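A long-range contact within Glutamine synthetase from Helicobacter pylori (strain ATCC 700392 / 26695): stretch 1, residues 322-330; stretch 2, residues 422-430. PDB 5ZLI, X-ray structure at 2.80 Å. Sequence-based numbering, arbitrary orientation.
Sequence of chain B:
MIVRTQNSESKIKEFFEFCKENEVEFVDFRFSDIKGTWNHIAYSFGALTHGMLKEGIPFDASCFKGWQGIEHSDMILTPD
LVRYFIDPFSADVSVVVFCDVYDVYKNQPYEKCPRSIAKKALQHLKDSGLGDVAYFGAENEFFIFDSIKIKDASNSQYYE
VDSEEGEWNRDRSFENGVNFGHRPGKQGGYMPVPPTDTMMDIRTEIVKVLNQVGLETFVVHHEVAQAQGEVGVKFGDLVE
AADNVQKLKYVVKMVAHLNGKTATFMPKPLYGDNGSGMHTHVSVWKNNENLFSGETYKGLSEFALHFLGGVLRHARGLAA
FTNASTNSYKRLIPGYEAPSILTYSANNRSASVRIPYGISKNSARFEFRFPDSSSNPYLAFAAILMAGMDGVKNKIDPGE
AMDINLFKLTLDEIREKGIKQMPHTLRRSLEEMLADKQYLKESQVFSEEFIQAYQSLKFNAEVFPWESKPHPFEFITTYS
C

Stretch 1 (322-330) TNASTNSYK
Stretch 2 (422-430) MPHTLRRSL

A tyrosine can tie two distant segments of a chain together by doing two jobs at once, packing with its ring and bonding with its hydroxyl. The contact between residues 322-330 and 422-430 of this glutamine synthetase is a compact example, burying 338 Å² in all, with Y329 and L426 covering the most surface.

The backbone sets the stage. In the first stretch T322 ends a helix, N323 leaves it at phi/psi -132/74, and A324 (-100/11) and S325 (-128/156) lead into a weakly bonded helical segment from about T326, in which Y329 N donates to T326 O at 3.0 Å. In the second, M422 and P423 are extended, with psi near 150°, H424 turns at -87/-27, and T425 (-130/160) is the N-cap of a helix starting at L426. With chi1 at 52° (p), T425 OG1 accepts a weak capping bond from R428 N at 3.5 Å, while S429 N donates to T425 O at 3.1 Å. The two helical axes approach to 10.1 Å, their directions 114° apart. In register, T326 CA lies 5.5 Å from L426 CA, and Y329 CA lies 5.8 Å from T425 CA.

Y329 points its CA-to-CB bond toward the second stretch and, with chi1 -63° (m) and chi2 -92°, lays its ring along the start of that helix. T425 O and L426 N lie over one face, 3.6 Å from Y329 CE1 and 3.4 Å from Y329 CE2 respectively; P423 O sits at the ring edge, 3.2 Å from Y329 CD1. Nearer the backbone, Y329 CB is 3.1 Å from H424 O. A flat ring suits this place because it can lie close against main chain while its para hydroxyl reaches farther, to the next helical turn. There S429, directed toward the first stretch with chi1 -71° (m), meets it in a hydrogen bond of 2.6 Å between Y329 OH and S429 OG. The small serine brings a polar partner into this buried site with little bulk.

L426 supplies the apolar half. Its CA-to-CB bond runs sideways, and chi1 176° (t) with chi2 57° (p) carries the branched end along the first stretch's loop: L426 CD1 is 3.8 Å from N323 O, and L426 CD2 is 3.7 Å from A324 O. L426 CB packs 3.6 Å from Y329 CE2 and 3.9 Å from T326 CG2, so leucine fills the space between loop, threonine methyl and aromatic ring.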

# COMPACT_ATOMS: atom_id res chain seq x y z
N THR B 322 22.53 44.57 17.71
CA THR B 322 23.31 43.35 17.86
C THR B 322 22.44 42.12 18.05
O THR B 322 22.92 41.00 17.80
CB THR B 322 24.26 43.44 19.05
OG1 THR B 322 23.53 43.83 20.21
CG2 THR B 322 25.34 44.46 18.77
N ASN B 323 21.21 42.31 18.54
CA ASN B 323 20.24 41.23 18.81
C ASN B 323 18.92 41.67 18.18
O ASN B 323 17.96 42.02 18.89
CB ASN B 323 20.14 40.98 20.30
CG ASN B 323 21.47 40.61 20.88
OD1 ASN B 323 22.32 41.47 21.13
ND2 ASN B 323 21.68 39.31 21.09
N ALA B 324 18.87 41.60 16.84
CA ALA B 324 17.93 42.36 16.04
C ALA B 324 16.72 41.54 15.59
O ALA B 324 15.96 41.99 14.73
CB ALA B 324 18.65 42.98 14.84
N SER B 325 16.55 40.34 16.15
CA SER B 325 15.36 39.53 15.92
C SER B 325 14.80 39.12 17.26
O SER B 325 15.51 39.05 18.26
CB SER B 325 15.66 38.27 15.12
OG SER B 325 16.55 37.46 15.84
N THR B 326 13.52 38.83 17.27
CA THR B 326 12.96 38.26 18.47
C THR B 326 13.59 36.91 18.80
O THR B 326 13.62 36.48 19.96
CB THR B 326 11.48 38.20 18.30
OG1 THR B 326 11.23 37.67 17.00
CG2 THR B 326 10.94 39.59 18.43
N ASN B 327 14.07 36.21 17.78
CA ASN B 327 14.70 34.94 18.06
C ASN B 327 15.98 35.14 18.87
O ASN B 327 16.41 34.23 19.60
CB ASN B 327 15.02 34.23 16.76
CG ASN B 327 15.34 32.82 17.00
OD1 ASN B 327 16.46 32.36 16.76
ND2 ASN B 327 14.35 32.09 17.48
N SER B 328 16.60 36.30 18.76
CA SER B 328 17.75 36.59 19.61
C SER B 328 17.43 36.40 21.08
O SER B 328 18.24 35.86 21.83
CB SER B 328 18.23 38.00 19.36
OG SER B 328 18.61 38.10 18.01
N TYR B 329 16.23 36.74 21.47
CA TYR B 329 15.88 36.77 22.87
C TYR B 329 15.47 35.42 23.42
O TYR B 329 15.39 35.27 24.63
CB TYR B 329 14.80 37.81 23.08
CG TYR B 329 15.32 39.15 22.72
CD1 TYR B 329 15.91 39.98 23.68
CD2 TYR B 329 15.31 39.58 21.40
CE1 TYR B 329 16.43 41.21 23.33
CE2 TYR B 329 15.83 40.82 21.04
CZ TYR B 329 16.38 41.63 22.01
OH TYR B 329 16.89 42.85 21.64
N LYS B 330 15.19 34.43 22.56
CA LYS B 330 15.10 33.06 23.03
C LYS B 330 16.44 32.49 23.44
O LYS B 330 16.49 31.49 24.16
CB LYS B 330 14.45 32.19 21.95
CG LYS B 330 13.26 32.88 21.32
CD LYS B 330 11.98 32.57 22.11
CE LYS B 330 10.94 33.65 21.86
NZ LYS B 330 10.73 33.96 20.43
N MET B 422 20.14 42.17 30.59
CA MET B 422 19.80 42.37 29.19
C MET B 422 18.27 42.52 29.02
O MET B 422 17.48 42.03 29.84
CB MET B 422 20.31 41.18 28.37
CG MET B 422 21.78 41.19 27.89
SD MET B 422 22.09 42.07 26.33
CE MET B 422 22.00 43.78 26.82
N PRO B 423 17.83 43.25 28.00
CA PRO B 423 16.39 43.31 27.73
C PRO B 423 15.84 41.97 27.25
O PRO B 423 16.53 41.17 26.60
CB PRO B 423 16.27 44.38 26.64
CG PRO B 423 17.63 44.51 26.08
CD PRO B 423 18.60 44.13 27.12
N HIS B 424 14.59 41.72 27.62
CA HIS B 424 14.04 40.40 27.36
C HIS B 424 13.42 40.26 25.99
O HIS B 424 13.35 39.15 25.45
CB HIS B 424 12.98 40.07 28.38
CG HIS B 424 13.50 39.81 29.74
ND1 HIS B 424 13.34 40.70 30.78
CD2 HIS B 424 14.08 38.71 30.28
CE1 HIS B 424 13.86 40.19 31.88
NE2 HIS B 424 14.31 38.98 31.60
N THR B 425 12.95 41.34 25.41
CA THR B 425 12.36 41.28 24.09
C THR B 425 12.99 42.35 23.23
O THR B 425 13.55 43.33 23.73
CB THR B 425 10.83 41.45 24.19
OG1 THR B 425 10.51 42.64 24.93
CG2 THR B 425 10.17 40.27 24.83
N LEU B 426 12.87 42.15 21.91
CA LEU B 426 13.28 43.17 20.95
C LEU B 426 12.44 44.44 21.09
O LEU B 426 12.93 45.54 20.79
CB LEU B 426 13.15 42.62 19.54
CG LEU B 426 13.44 43.58 18.40
CD1 LEU B 426 14.81 44.15 18.54
CD2 LEU B 426 13.25 42.79 17.11
N ARG B 427 11.18 44.31 21.51
CA ARG B 427 10.35 45.50 21.67
C ARG B 427 10.94 46.40 22.75
O ARG B 427 11.05 47.62 22.56
CB ARG B 427 8.92 45.11 22.04
CG ARG B 427 8.10 46.27 22.60
CD ARG B 427 6.70 45.83 22.87
NE ARG B 427 5.91 45.86 21.66
CZ ARG B 427 5.19 46.90 21.29
NH1 ARG B 427 5.18 47.98 22.06
NH2 ARG B 427 4.49 46.86 20.18
N ARG B 428 11.34 45.83 23.89
CA ARG B 428 11.92 46.67 24.92
C ARG B 428 13.27 47.21 24.45
O ARG B 428 13.56 48.39 24.68
CB ARG B 428 12.00 45.93 26.26
CG ARG B 428 11.60 46.80 27.47
CD ARG B 428 11.46 46.01 28.77
NE ARG B 428 12.65 45.20 29.08
CZ ARG B 428 12.70 44.32 30.07
NH1 ARG B 428 13.80 43.62 30.32
NH2 ARG B 428 11.61 44.14 30.81
N SER B 429 14.05 46.40 23.71
CA SER B 429 15.33 46.85 23.17
C SER B 429 15.18 48.04 22.23
O SER B 429 15.99 48.97 22.26
CB SER B 429 16.00 45.72 22.42
OG SER B 429 16.44 44.75 23.33
N LEU B 430 14.12 48.04 21.41
CA LEU B 430 13.94 49.18 20.52
C LEU B 430 13.51 50.39 21.31
O LEU B 430 14.02 51.50 21.09
CB LEU B 430 12.93 48.85 19.43
CG LEU B 430 13.48 47.82 18.44
CD1 LEU B 430 12.40 47.27 17.52
CD2 LEU B 430 14.59 48.46 17.63